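Local coordinates for protein transcriptional regulator (Vibrio vulnificus, PDB 4IVN) that represses the nan operon for sialic acid catabolism and binds N-acetylmannosamine 6-phosphate, probably through its sugar isomerase-like domain, with a helix-turn-helix domain probably contacting DNA, at residues Arg123-Glu128 with Pro259-Ser264; Gly142-Tyr147 with Gly242-Val247; Ala146-Arg151 with Leu250-Leu255; Met167-Ser172 with Asp176-Val181; Val204-Asn209 with Ser213-Leu218. All blocks are in the same frame, centred on the assembly; numbering follows the deposited sequence.

Contact 1. Residues Arg123-Glu128 with Pro259-Ser264; sequences RVHQAE and PEYKDS
His125 places CG anti to its backbone N (chi1 174°), which carries the imidazole outward from helix 114-126. Tyr261 turns CG anti to its own carbonyl carbon and sends the phenol across from the other segment. The two groups meet through His125 ND1 and Tyr261 OH, 2.8 Å apart. This is a hydrogen bond with an angle of 153°, and either atom could be the donor. The hydroxyl comes in at the imidazole edge, near the ring plane.

The rings do not stack on each other. They meet rim to rim, with centroids 5.9 Å apart and planes at 77°. The phenol oxygen also lies close to the helix backbone, 3.5 Å from His125 CA. Little surface is buried, so the polar bond is the main feature of this contact.

Glu260 approaches from beside the bond. Its OE2 sits 4.5 Å from His125 CE1, near the imidazole plane. The same oxygen lies 3.5 Å above one face of the Tyr261 ring, offset toward its rim. A carboxylate this close could favour a protonated imidazole, although the charge is not seen.

The contact joins the end of helix 114-126 to the start of helix 261-270. The imidazole also stacks with the ring of Tyr258, and Lys154 NZ bonds to the carbonyls of Val124 and Ala127. Helix 237-257 packs against both segments, with Leu254 touching Val124 and Tyr261. On the sheet side, Val124 rests on Leu177 and Phe179 of strand 176-181.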
# COMPACT_ATOMS: atom_id res chain seq x y z
N ARG A 123 15.86 11.57 13.02
CA ARG A 123 14.64 12.39 13.29
C ARG A 123 13.45 11.56 13.83
O ARG A 123 12.82 11.94 14.81
CB ARG A 123 14.28 13.14 12.03
CG ARG A 123 15.40 14.17 11.72
CD ARG A 123 14.95 15.31 10.83
NE ARG A 123 16.04 16.22 10.38
CZ ARG A 123 16.32 17.39 10.93
NH1 ARG A 123 15.67 17.82 12.03
NH2 ARG A 123 17.27 18.17 10.37
N VAL A 124 13.15 10.45 13.18
CA VAL A 124 12.11 9.55 13.64
C VAL A 124 12.38 9.03 15.06
O VAL A 124 11.50 9.06 15.95
CB VAL A 124 11.89 8.41 12.67
CG1 VAL A 124 10.80 7.45 13.23
CG2 VAL A 124 11.43 9.01 11.31
N HIS A 125 13.61 8.67 15.29
CA HIS A 125 13.99 8.14 16.59
C HIS A 125 13.73 9.18 17.64
O HIS A 125 13.14 8.86 18.68
CB HIS A 125 15.45 7.74 16.59
CG HIS A 125 15.91 7.32 17.96
ND1 HIS A 125 15.39 6.28 18.60
CD2 HIS A 125 16.81 7.92 18.86
CE1 HIS A 125 15.95 6.16 19.83
NE2 HIS A 125 16.84 7.14 19.97
N GLN A 126 14.11 10.44 17.36
CA GLN A 126 13.92 11.54 18.33
C GLN A 126 12.44 11.95 18.49
O GLN A 126 12.05 12.52 19.53
CB GLN A 126 14.73 12.80 17.95
CG GLN A 126 16.27 12.61 17.87
CD GLN A 126 16.91 12.12 19.18
OE1 GLN A 126 16.42 12.42 20.27
NE2 GLN A 126 18.02 11.37 19.08
N ALA A 127 11.62 11.67 17.48
CA ALA A 127 10.34 12.34 17.42
C ALA A 127 9.42 11.79 18.52
O ALA A 127 9.38 10.59 18.79
CB ALA A 127 9.73 12.18 16.05
N GLU A 128 8.69 12.67 19.18
CA GLU A 128 7.67 12.21 20.12
C GLU A 128 6.32 11.99 19.40
O GLU A 128 5.47 11.17 19.81
CB GLU A 128 7.53 13.23 21.24
CG GLU A 128 8.70 13.08 22.25
CD GLU A 128 8.65 14.11 23.37
OE1 GLU A 128 8.18 15.24 23.12
OE2 GLU A 128 9.09 13.83 24.51
N PRO A 259 17.75 -1.56 17.97
CA PRO A 259 17.17 -2.89 18.22
C PRO A 259 16.15 -2.97 19.36
O PRO A 259 15.33 -3.90 19.35
CB PRO A 259 18.40 -3.83 18.44
CG PRO A 259 19.61 -2.98 18.32
CD PRO A 259 19.23 -1.62 17.80
N GLU A 260 16.14 -2.02 20.29
CA GLU A 260 15.08 -1.99 21.32
C GLU A 260 13.63 -1.87 20.71
O GLU A 260 12.63 -2.25 21.37
CB GLU A 260 15.36 -0.90 22.38
CG GLU A 260 14.42 0.33 22.42
CD GLU A 260 14.89 1.68 21.75
OE1 GLU A 260 16.11 2.08 21.76
OE2 GLU A 260 13.99 2.41 21.24
N TYR A 261 13.53 -1.31 19.49
CA TYR A 261 12.21 -1.27 18.81
C TYR A 261 11.60 -2.62 18.56
O TYR A 261 10.40 -2.77 18.49
CB TYR A 261 12.29 -0.51 17.49
CG TYR A 261 12.47 1.00 17.68
CD1 TYR A 261 11.58 1.75 18.48
CD2 TYR A 261 13.44 1.67 16.98
CE1 TYR A 261 11.72 3.12 18.61
CE2 TYR A 261 13.62 3.06 17.11
CZ TYR A 261 12.76 3.76 17.92
OH TYR A 261 12.96 5.14 17.99
N LYS A 262 12.43 -3.65 18.48
CA LYS A 262 11.94 -5.01 18.40
C LYS A 262 11.06 -5.44 19.57
O LYS A 262 10.20 -6.28 19.36
CB LYS A 262 13.08 -5.98 18.28
CG LYS A 262 13.77 -6.01 16.93
CD LYS A 262 14.90 -7.04 17.09
CE LYS A 262 15.74 -7.25 15.85
NZ LYS A 262 16.52 -8.55 16.00
N ASP A 263 11.25 -4.88 20.78
CA ASP A 263 10.28 -5.15 21.85
C ASP A 263 8.91 -4.63 21.51
O ASP A 263 7.92 -5.26 21.98
CB ASP A 263 10.66 -4.55 23.21
CG ASP A 263 12.09 -4.95 23.63
OD1 ASP A 263 12.59 -5.95 23.14
OD2 ASP A 263 12.71 -4.21 24.40
N SER A 264 8.79 -3.43 20.86
CA SER A 264 7.45 -2.99 20.48
C SER A 264 6.89 -3.86 19.40
O SER A 264 5.72 -4.07 19.41
CB SER A 264 7.31 -1.49 20.01
OG SER A 264 7.65 -0.66 21.14
O HOH W 1 11.86 6.07 19.95

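Contact 2. Residues Gly142-Tyr147 with Gly242-Val247; sequences GRYLAY and GALLLV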
# COMPACT_ATOMS: atom_id res chain seq x y z
N GLY A 142 1.01 6.70 3.12
CA GLY A 142 1.00 7.34 4.42
C GLY A 142 0.40 6.40 5.50
O GLY A 142 0.91 6.28 6.60
N ARG A 143 -0.67 5.65 5.17
CA ARG A 143 -1.20 4.64 6.08
C ARG A 143 -0.19 3.55 6.35
O ARG A 143 -0.12 3.06 7.46
CB ARG A 143 -2.47 3.98 5.47
CG ARG A 143 -3.76 4.84 5.51
CD ARG A 143 -4.15 5.40 6.91
NE ARG A 143 -5.27 6.43 6.91
CZ ARG A 143 -5.88 6.96 7.98
NH1 ARG A 143 -5.49 6.65 9.22
NH2 ARG A 143 -6.93 7.81 7.81
N TYR A 144 0.52 3.11 5.34
CA TYR A 144 1.52 2.06 5.64
C TYR A 144 2.60 2.59 6.57
O TYR A 144 3.06 1.89 7.45
CB TYR A 144 2.16 1.50 4.35
CG TYR A 144 3.02 0.26 4.61
CD1 TYR A 144 2.47 -0.93 5.26
CD2 TYR A 144 4.34 0.21 4.14
CE1 TYR A 144 3.27 -2.06 5.46
CE2 TYR A 144 5.11 -0.92 4.33
CZ TYR A 144 4.56 -2.04 4.99
OH TYR A 144 5.39 -3.11 5.18
N LEU A 145 3.02 3.83 6.36
CA LEU A 145 4.00 4.44 7.29
C LEU A 145 3.48 4.54 8.75
O LEU A 145 4.23 4.14 9.69
CB LEU A 145 4.33 5.86 6.75
CG LEU A 145 5.35 6.69 7.59
CD1 LEU A 145 6.68 5.89 7.80
CD2 LEU A 145 5.60 7.96 6.75
N ALA A 146 2.29 5.07 8.96
CA ALA A 146 1.81 5.20 10.26
C ALA A 146 1.67 3.79 10.88
O ALA A 146 1.91 3.62 12.06
CB ALA A 146 0.43 5.87 10.24
N TYR A 147 1.16 2.83 10.13
CA TYR A 147 1.15 1.45 10.60
C TYR A 147 2.50 0.96 11.02
O TYR A 147 2.63 0.42 12.13
CB TYR A 147 0.50 0.47 9.54
CG TYR A 147 0.78 -0.99 9.87
CD1 TYR A 147 -0.06 -1.70 10.73
CD2 TYR A 147 1.95 -1.62 9.36
CE1 TYR A 147 0.18 -3.06 11.06
CE2 TYR A 147 2.20 -2.96 9.71
CZ TYR A 147 1.32 -3.66 10.53
OH TYR A 147 1.58 -4.92 10.89
N GLY A 242 7.64 1.84 -5.15
CA GLY A 242 8.88 2.39 -4.65
C GLY A 242 8.71 3.29 -3.44
O GLY A 242 9.62 3.37 -2.60
N ALA A 243 7.56 4.00 -3.38
CA ALA A 243 7.21 4.88 -2.18
C ALA A 243 7.08 3.96 -0.94
O ALA A 243 7.67 4.24 0.14
CB ALA A 243 5.96 5.70 -2.43
N LEU A 244 6.46 2.80 -1.12
CA LEU A 244 6.39 1.84 -0.01
C LEU A 244 7.72 1.24 0.39
O LEU A 244 7.94 1.06 1.59
CB LEU A 244 5.37 0.71 -0.33
CG LEU A 244 3.94 1.16 -0.50
CD1 LEU A 244 3.13 0.03 -1.27
CD2 LEU A 244 3.24 1.62 0.81
N LEU A 245 8.59 0.88 -0.57
CA LEU A 245 9.96 0.49 -0.27
C LEU A 245 10.73 1.54 0.60
O LEU A 245 11.36 1.19 1.58
CB LEU A 245 10.73 0.28 -1.56
CG LEU A 245 12.22 -0.03 -1.41
CD1 LEU A 245 12.42 -1.38 -0.75
CD2 LEU A 245 12.93 -0.01 -2.77
N LEU A 246 10.64 2.82 0.24
CA LEU A 246 11.16 3.90 1.14
C LEU A 246 10.66 3.78 2.56
O LEU A 246 11.47 3.95 3.50
CB LEU A 246 10.77 5.33 0.66
CG LEU A 246 11.08 5.79 -0.76
CD1 LEU A 246 10.53 7.22 -0.94
CD2 LEU A 246 12.54 5.66 -1.15
N VAL A 247 9.34 3.58 2.74
CA VAL A 247 8.77 3.36 4.09
C VAL A 247 9.43 2.15 4.75
O VAL A 247 9.87 2.17 5.97
CB VAL A 247 7.23 3.17 4.11
CG1 VAL A 247 6.76 2.73 5.48
CG2 VAL A 247 6.45 4.47 3.78
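Tyr144 lays its CB and the near part of its ring against the tip of Leu244. Leu244 CD2 is 3.7 Å from Tyr144 CB and 3.8 Å from Tyr144 CD2. The two side chains cross at about a right angle. A chi1 of -170° turns the phenol of Tyr144 away from its own backbone N and points it across the facing helix, so that CD2 lies against both Leu244 and Val247. Val247 CG1 comes within 3.7 Å of Tyr144 CD2, obliquely to the ring.

Val247 is the side chain most deeply covered here. Its two methyls divide the work. CG1 sits 3.7 Å from Leu145 CA, close against the backbone, and also touches Tyr144. CG2 meets Leu145 CB at 3.9 Å.

The segments belong to helices 137-151 and 237-257 of the SIS domain. They run side by side, nearly parallel, with axes 9.6 Å apart and a crossing angle of -15°. In this alpha/beta fold they pack next to each other against a five-stranded parallel sheet.

The interface itself is apolar and buried. The polar end of Tyr144 leads out of it, toward the second subunit. Its OH bonds to Gly235 O of that subunit and to Arg148 NH1 of its own helix. Phe237 of the second subunit packs on Tyr144 and Leu244.

Contact 3. Residues Ala146-Arg151 with Leu250-Leu255; sequences AYRLIR and LVNSLL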
# COMPACT_ATOMS: atom_id res chain seq x y z
N ALA A 146 2.29 5.07 8.96
CA ALA A 146 1.81 5.20 10.26
C ALA A 146 1.67 3.79 10.88
O ALA A 146 1.91 3.62 12.06
CB ALA A 146 0.43 5.87 10.24
N TYR A 147 1.16 2.83 10.13
CA TYR A 147 1.15 1.45 10.60
C TYR A 147 2.50 0.96 11.02
O TYR A 147 2.63 0.42 12.13
CB TYR A 147 0.50 0.47 9.54
CG TYR A 147 0.78 -0.99 9.87
CD1 TYR A 147 -0.06 -1.70 10.73
CD2 TYR A 147 1.95 -1.62 9.36
CE1 TYR A 147 0.18 -3.06 11.06
CE2 TYR A 147 2.20 -2.96 9.71
CZ TYR A 147 1.32 -3.66 10.53
OH TYR A 147 1.58 -4.92 10.89
N ARG A 148 3.53 1.11 10.17
CA ARG A 148 4.81 0.56 10.50
C ARG A 148 5.42 1.31 11.77
O ARG A 148 6.12 0.70 12.62
CB ARG A 148 5.81 0.70 9.30
CG ARG A 148 5.49 -0.25 8.12
CD ARG A 148 5.62 -1.72 8.58
NE ARG A 148 7.01 -2.00 8.90
CZ ARG A 148 8.03 -2.17 8.05
NH1 ARG A 148 7.86 -2.16 6.73
NH2 ARG A 148 9.25 -2.34 8.55
N LEU A 149 5.15 2.61 11.86
CA LEU A 149 5.49 3.41 13.10
C LEU A 149 4.83 2.90 14.36
O LEU A 149 5.50 2.81 15.39
CB LEU A 149 5.23 4.93 12.97
CG LEU A 149 6.18 5.46 11.83
CD1 LEU A 149 5.89 6.88 11.34
CD2 LEU A 149 7.68 5.33 12.12
N ILE A 150 3.53 2.62 14.30
CA ILE A 150 2.80 2.12 15.43
C ILE A 150 3.32 0.74 15.85
O ILE A 150 3.36 0.51 17.08
CB ILE A 150 1.26 2.11 15.11
CG1 ILE A 150 0.77 3.54 15.16
CG2 ILE A 150 0.44 1.18 16.09
CD1 ILE A 150 -0.62 3.67 14.50
N ARG A 151 3.80 -0.08 14.88
CA ARG A 151 4.41 -1.39 15.21
C ARG A 151 5.65 -1.22 16.10
O ARG A 151 5.86 -2.02 17.05
CB ARG A 151 4.82 -2.17 13.94
CG ARG A 151 3.60 -2.80 13.14
CD ARG A 151 2.58 -3.57 13.96
NE ARG A 151 3.21 -4.71 14.70
CZ ARG A 151 3.67 -5.84 14.17
NH1 ARG A 151 3.47 -6.13 12.88
NH2 ARG A 151 4.29 -6.72 14.95
N LEU A 250 13.03 2.82 5.67
CA LEU A 250 13.10 3.71 6.80
C LEU A 250 12.97 2.92 8.08
O LEU A 250 13.76 3.09 8.97
CB LEU A 250 12.03 4.85 6.68
CG LEU A 250 11.91 5.80 7.85
CD1 LEU A 250 13.24 6.49 8.27
CD2 LEU A 250 10.79 6.85 7.63
N VAL A 251 11.91 2.12 8.23
CA VAL A 251 11.59 1.47 9.50
C VAL A 251 12.56 0.34 9.73
O VAL A 251 13.02 0.16 10.85
CB VAL A 251 10.10 1.02 9.59
CG1 VAL A 251 9.78 0.36 10.94
CG2 VAL A 251 9.28 2.30 9.36
N ASN A 252 12.96 -0.35 8.68
CA ASN A 252 14.02 -1.35 8.89
C ASN A 252 15.38 -0.78 9.36
O ASN A 252 16.08 -1.46 10.13
CB ASN A 252 14.20 -2.21 7.65
CG ASN A 252 12.94 -3.06 7.36
OD1 ASN A 252 12.04 -3.16 8.21
ND2 ASN A 252 12.84 -3.59 6.16
N SER A 253 15.78 0.39 8.86
CA SER A 253 16.97 1.08 9.40
C SER A 253 16.81 1.41 10.83
O SER A 253 17.75 1.17 11.62
CB SER A 253 17.33 2.34 8.65
OG SER A 253 17.34 2.01 7.32
N LEU A 254 15.64 1.94 11.19
CA LEU A 254 15.37 2.22 12.60
C LEU A 254 15.58 0.96 13.47
O LEU A 254 16.24 1.01 14.53
CB LEU A 254 13.94 2.75 12.81
CG LEU A 254 13.69 4.24 12.65
CD1 LEU A 254 12.24 4.47 12.23
CD2 LEU A 254 14.18 5.04 13.88
N LEU A 255 15.01 -0.17 13.01
CA LEU A 255 15.11 -1.41 13.74
C LEU A 255 16.57 -1.86 13.81
O LEU A 255 17.03 -2.39 14.81
CB LEU A 255 14.23 -2.48 13.07
CG LEU A 255 12.75 -2.34 13.52
CD1 LEU A 255 11.82 -3.00 12.53
CD2 LEU A 255 12.57 -2.97 14.93
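Arg148 and Val251 have the most surface buried in this contact, and Leu149 comes next. Arg148 does not reach straight across. Its chain bends at chi2 and again at chi3 (-66°), so the guanidinium folds over Val251. Val251 CB lies over one guanidinium face, 3.6 Å from Arg148 NH2. Further back, Val251 CG2 packs 3.8 Å from Arg148 CB. The valine thus touches both the root and the end of the arginine.

The same NH2 donates to Asn252 OD1 at 2.9 Å. The oxygen lies near the guanidinium plane, at its edge. The bond is bent, with an N-H...O angle of 134°. The donor stands above the carbonyl plane, 38° out of it, and does not use a lone pair direction. Arg148 is also anchored elsewhere: its NH1 forms a salt bridge with Asp248. This salt bridge probably offsets the charge of the buried group.

The end of Leu149 comes nearer to the other helix, where its CD2 makes a loose contact with Val251 CG2 at 4.4 Å. Asn252 ND2 has a weak bond to Ser97 OG of the second subunit.

On another side of helix 137-151, Arg151 NH1 donates to Tyr147 OH at 3.0 Å. The tyrosine hydroxyl in turn bonds to O3 of the bound ManNAc-6-phosphate. The arrangement is that of two nearly parallel helices of the SIS fold, one of which presents Tyr147 and Arg151 to a sugar phosphate pocket near the dimer interface.

Contact 4. Residues Met167-Ser172 with Asp176-Val181; sequences MSASRS and DLWFAV
Ser172 OG links two residues of the facing strand through hydrogen bonds. It accepts from Trp178 NE1 at 2.9 Å and donates to Asp176 OD2 at 2.8 Å. One hydroxyl thus serves both the indole and the carboxylate. The segments are the later part of a beta-alpha-beta crossover in the SIS domain. Helix 162-170 ends, the chain turns, and strand 176-181 enters the parallel sheet under it.

The indole bond is almost straight, at 171°, and OG lies in the ring plane. With chi1 at -160°, Ser172 OG lies opposite the backbone N and faces the strand. Asp176 receives the hydroxyl on its anti lone pair, away from OD1. The backbone N of Ser173 also bonds to OD2, so this oxygen is gripped twice.

With its NE1 held, the Trp178 ring is fixed in rotation and packs under the last turn of the helix. Ala169 CA approaches Trp178 CZ2 to 3.6 Å. Ala169 CB lies over one face of the indole, offset toward the rim. Ala197 of helix 188-199 and Ile202 also touch the indole. At the far edge of the six-membered ring, Ser168 CB meets Trp178 CH2 near the ring plane, 3.7 Å away.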
# COMPACT_ATOMS: atom_id res chain seq x y z
N MET A 167 -4.93 22.02 10.61
CA MET A 167 -5.09 22.45 11.98
C MET A 167 -4.04 21.88 12.92
O MET A 167 -3.42 22.66 13.70
CB MET A 167 -6.54 22.23 12.50
CG MET A 167 -7.55 22.96 11.58
SD MET A 167 -9.11 22.53 12.37
CE MET A 167 -10.16 23.73 11.53
N SER A 168 -3.74 20.57 12.81
CA SER A 168 -2.64 19.98 13.65
C SER A 168 -1.28 20.56 13.37
O SER A 168 -0.53 20.89 14.28
CB SER A 168 -2.53 18.43 13.49
OG SER A 168 -3.45 17.92 14.39
N ALA A 169 -0.96 20.70 12.09
CA ALA A 169 0.36 21.25 11.71
C ALA A 169 0.49 22.67 12.23
O ALA A 169 1.58 23.10 12.63
CB ALA A 169 0.56 21.24 10.18
N SER A 170 -0.63 23.41 12.25
CA SER A 170 -0.49 24.84 12.56
C SER A 170 -0.15 25.05 14.05
O SER A 170 0.32 26.10 14.40
CB SER A 170 -1.74 25.69 12.22
OG SER A 170 -2.67 25.33 13.18
N ARG A 171 -0.32 24.02 14.88
CA ARG A 171 -0.06 24.15 16.31
C ARG A 171 1.10 23.23 16.69
O ARG A 171 1.40 22.97 17.85
CB ARG A 171 -1.31 23.81 17.13
CG ARG A 171 -2.54 24.74 16.85
CD ARG A 171 -2.54 26.01 17.77
NE ARG A 171 -1.37 26.82 17.64
CZ ARG A 171 -0.82 27.63 18.56
NH1 ARG A 171 -1.26 27.76 19.81
NH2 ARG A 171 0.24 28.31 18.20
N SER A 172 1.76 22.72 15.70
CA SER A 172 2.83 21.78 15.88
C SER A 172 4.02 22.39 16.68
O SER A 172 4.32 23.62 16.54
CB SER A 172 3.33 21.43 14.52
OG SER A 172 4.04 20.20 14.57
N ASP A 176 7.58 17.26 17.63
CA ASP A 176 6.74 16.68 16.49
C ASP A 176 7.66 16.46 15.25
O ASP A 176 8.63 17.18 15.09
CB ASP A 176 5.61 17.65 16.06
CG ASP A 176 4.63 17.90 17.16
OD1 ASP A 176 4.62 17.04 18.09
OD2 ASP A 176 3.83 18.89 17.09
N LEU A 177 7.24 15.61 14.32
CA LEU A 177 7.89 15.44 13.01
C LEU A 177 6.73 15.13 12.01
O LEU A 177 5.78 14.41 12.34
CB LEU A 177 8.76 14.18 13.03
CG LEU A 177 9.31 13.53 11.72
CD1 LEU A 177 10.35 14.51 11.19
CD2 LEU A 177 10.07 12.23 11.95
N TRP A 178 6.81 15.70 10.80
CA TRP A 178 5.75 15.47 9.76
C TRP A 178 6.30 14.77 8.55
O TRP A 178 7.39 15.10 8.10
CB TRP A 178 5.19 16.77 9.28
CG TRP A 178 4.40 17.35 10.40
CD1 TRP A 178 4.87 18.13 11.47
CD2 TRP A 178 3.03 17.15 10.62
NE1 TRP A 178 3.84 18.41 12.33
CE2 TRP A 178 2.70 17.85 11.87
CE3 TRP A 178 2.01 16.51 9.87
CZ2 TRP A 178 1.38 17.90 12.36
CZ3 TRP A 178 0.70 16.55 10.39
CH2 TRP A 178 0.40 17.25 11.60
N PHE A 179 5.52 13.84 7.99
CA PHE A 179 5.82 13.29 6.68
C PHE A 179 4.76 13.74 5.67
O PHE A 179 3.54 13.65 5.93
CB PHE A 179 5.74 11.79 6.79
CG PHE A 179 7.00 11.18 7.35
CD1 PHE A 179 7.15 11.04 8.71
CD2 PHE A 179 8.05 10.80 6.51
CE1 PHE A 179 8.29 10.46 9.26
CE2 PHE A 179 9.20 10.25 7.07
CZ PHE A 179 9.34 10.15 8.43
N ALA A 180 5.19 14.28 4.55
CA ALA A 180 4.27 14.77 3.49
C ALA A 180 4.45 13.73 2.42
O ALA A 180 5.54 13.64 1.87
CB ALA A 180 4.72 16.21 2.99
N VAL A 181 3.41 12.92 2.16
CA VAL A 181 3.45 11.88 1.13
C VAL A 181 2.70 12.31 -0.11
O VAL A 181 1.48 12.50 -0.10
CB VAL A 181 2.80 10.54 1.64
CG1 VAL A 181 3.02 9.40 0.59
CG2 VAL A 181 3.42 10.22 3.04

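Contact 5. Residues Val204-Asn209 with Ser213-Leu218; sequences VVSLTN and SPLSSL
Ser206 and Leu215 make the closest approach between strand 204-208 and the loop that follows it. The strand is part of the parallel sheet of the SIS alpha/beta fold. The loop leads to the next strand, 221-224, and contains a short 3-10 turn in place of a full helix.

Van der Waals contacts carry the meeting. Leu215 CG lies 3.2 Å from Ser206 OG, and Leu215 CD2 lies 3.4 Å from the same oxygen. The first torsion of Leu215 is extended (chi1 -175°), and the branch reaches down onto the strand. CD2 also has a looser contact with Thr208 CG2, at 4.4 Å. Ala180 and Ala194 pack on the same leucine, so it lies between strand 176-181 and helix 188-199.

Hydrogen bonds shape the loop and anchor the serine. Ser213 OG accepts from Ser216 N at 3.2 Å, an ST motif. Ser216 OG returns a bond to Ser213 O at 2.7 Å, in the carbonyl plane and on a lone pair. These two bonds brace the turn that presents Leu215. Ser206 OG bonds to Ser219 OG, and the Ser219 hydroxyl also bonds to Leu215 O. The two sides are thus tied through Ser219, the next residue along the same loop.

One polar atom is buried without a partner in the model. Leu218 O faces the side chain of Val204, with Val204 CG1 3.6 Å away and Val204 CB at 3.7 Å.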
# COMPACT_ATOMS: atom_id res chain seq x y z
N VAL A 204 10.00 18.48 8.43
CA VAL A 204 9.05 17.89 7.48
C VAL A 204 9.86 17.02 6.59
O VAL A 204 10.81 17.54 6.00
CB VAL A 204 8.33 18.99 6.64
CG1 VAL A 204 7.43 18.38 5.52
CG2 VAL A 204 7.52 19.94 7.53
N VAL A 205 9.47 15.77 6.42
CA VAL A 205 10.20 14.82 5.51
C VAL A 205 9.21 14.51 4.36
O VAL A 205 8.09 14.08 4.62
CB VAL A 205 10.53 13.49 6.22
CG1 VAL A 205 11.16 12.43 5.27
CG2 VAL A 205 11.56 13.76 7.37
N SER A 206 9.62 14.69 3.11
CA SER A 206 8.72 14.40 2.00
C SER A 206 9.06 13.06 1.40
O SER A 206 10.25 12.75 1.21
CB SER A 206 8.88 15.45 0.92
OG SER A 206 8.23 16.57 1.45
N LEU A 207 8.01 12.30 1.08
CA LEU A 207 8.20 11.05 0.35
C LEU A 207 7.54 11.17 -0.99
O LEU A 207 6.32 11.17 -1.04
CB LEU A 207 7.55 9.92 1.08
CG LEU A 207 8.03 9.57 2.49
CD1 LEU A 207 7.42 8.22 2.91
CD2 LEU A 207 9.57 9.46 2.56
N THR A 208 8.32 11.29 -2.10
CA THR A 208 7.70 11.67 -3.41
C THR A 208 8.33 10.79 -4.46
O THR A 208 9.11 9.87 -4.14
CB THR A 208 8.15 13.10 -3.84
OG1 THR A 208 9.57 13.04 -4.11
CG2 THR A 208 7.97 14.01 -2.73
N ASN A 209 7.98 11.04 -5.71
CA ASN A 209 8.61 10.36 -6.83
C ASN A 209 9.17 11.39 -7.79
O ASN A 209 9.34 11.11 -8.97
CB ASN A 209 7.53 9.50 -7.62
CG ASN A 209 6.98 8.35 -6.79
OD1 ASN A 209 7.23 7.17 -7.11
ND2 ASN A 209 6.16 8.65 -5.84
N SER A 213 9.89 20.10 -6.85
CA SER A 213 8.46 20.18 -6.84
C SER A 213 8.22 21.31 -5.86
O SER A 213 9.13 21.65 -5.11
CB SER A 213 7.87 18.82 -6.34
OG SER A 213 7.86 18.82 -4.87
N PRO A 214 6.99 21.87 -5.82
CA PRO A 214 6.61 22.86 -4.80
C PRO A 214 6.90 22.38 -3.36
O PRO A 214 7.27 23.16 -2.42
CB PRO A 214 5.09 22.95 -4.99
CG PRO A 214 4.88 22.72 -6.48
CD PRO A 214 5.96 21.75 -6.90
N LEU A 215 6.68 21.09 -3.15
CA LEU A 215 6.92 20.48 -1.84
C LEU A 215 8.39 20.47 -1.44
O LEU A 215 8.76 20.61 -0.25
CB LEU A 215 6.22 19.07 -1.76
CG LEU A 215 6.25 18.29 -0.42
CD1 LEU A 215 5.54 19.09 0.67
CD2 LEU A 215 5.51 16.91 -0.54
N SER A 216 9.30 20.33 -2.41
CA SER A 216 10.72 20.30 -1.97
C SER A 216 11.20 21.55 -1.28
O SER A 216 12.02 21.48 -0.39
CB SER A 216 11.68 19.81 -3.07
OG SER A 216 11.39 20.52 -4.20
N SER A 217 10.64 22.71 -1.57
CA SER A 217 11.11 23.86 -0.89
C SER A 217 10.40 23.98 0.48
O SER A 217 10.58 24.94 1.18
CB SER A 217 10.87 25.12 -1.77
OG SER A 217 9.52 25.53 -1.61
N LEU A 218 9.60 22.99 0.89
CA LEU A 218 9.02 23.03 2.25
C LEU A 218 9.37 21.76 2.97
O LEU A 218 8.54 21.32 3.76
CB LEU A 218 7.46 23.09 2.18
CG LEU A 218 6.83 24.20 1.35
CD1 LEU A 218 5.42 23.76 0.97
CD2 LEU A 218 6.86 25.51 2.16

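How the contacts relate
Contacts 2 to 5 lie within the SIS domain, and contact 1 packs beside contact 3. Contacts 2 and 3 are successive steps along the same helix pair, with centres 9 Å apart, and share Ala146 and Tyr147. The centres of contacts 1 and 3 are 8 Å apart; Tyr261 packs on Leu255. Contacts 4 and 5 involve neighbouring strands, joined by backbone bonds of Trp178 and Ala180 with Val205. Phe179 connects the sheet to the helix layer, touching Leu145 and Leu250. Leu207 packs on Val247 in the same way. The side chains of Tyr144 and Arg148 are each about 8 Å from a bound ManNAc-6-phosphate, and that of Leu215 is about 7 Å from one. Tyr147 touches one directly.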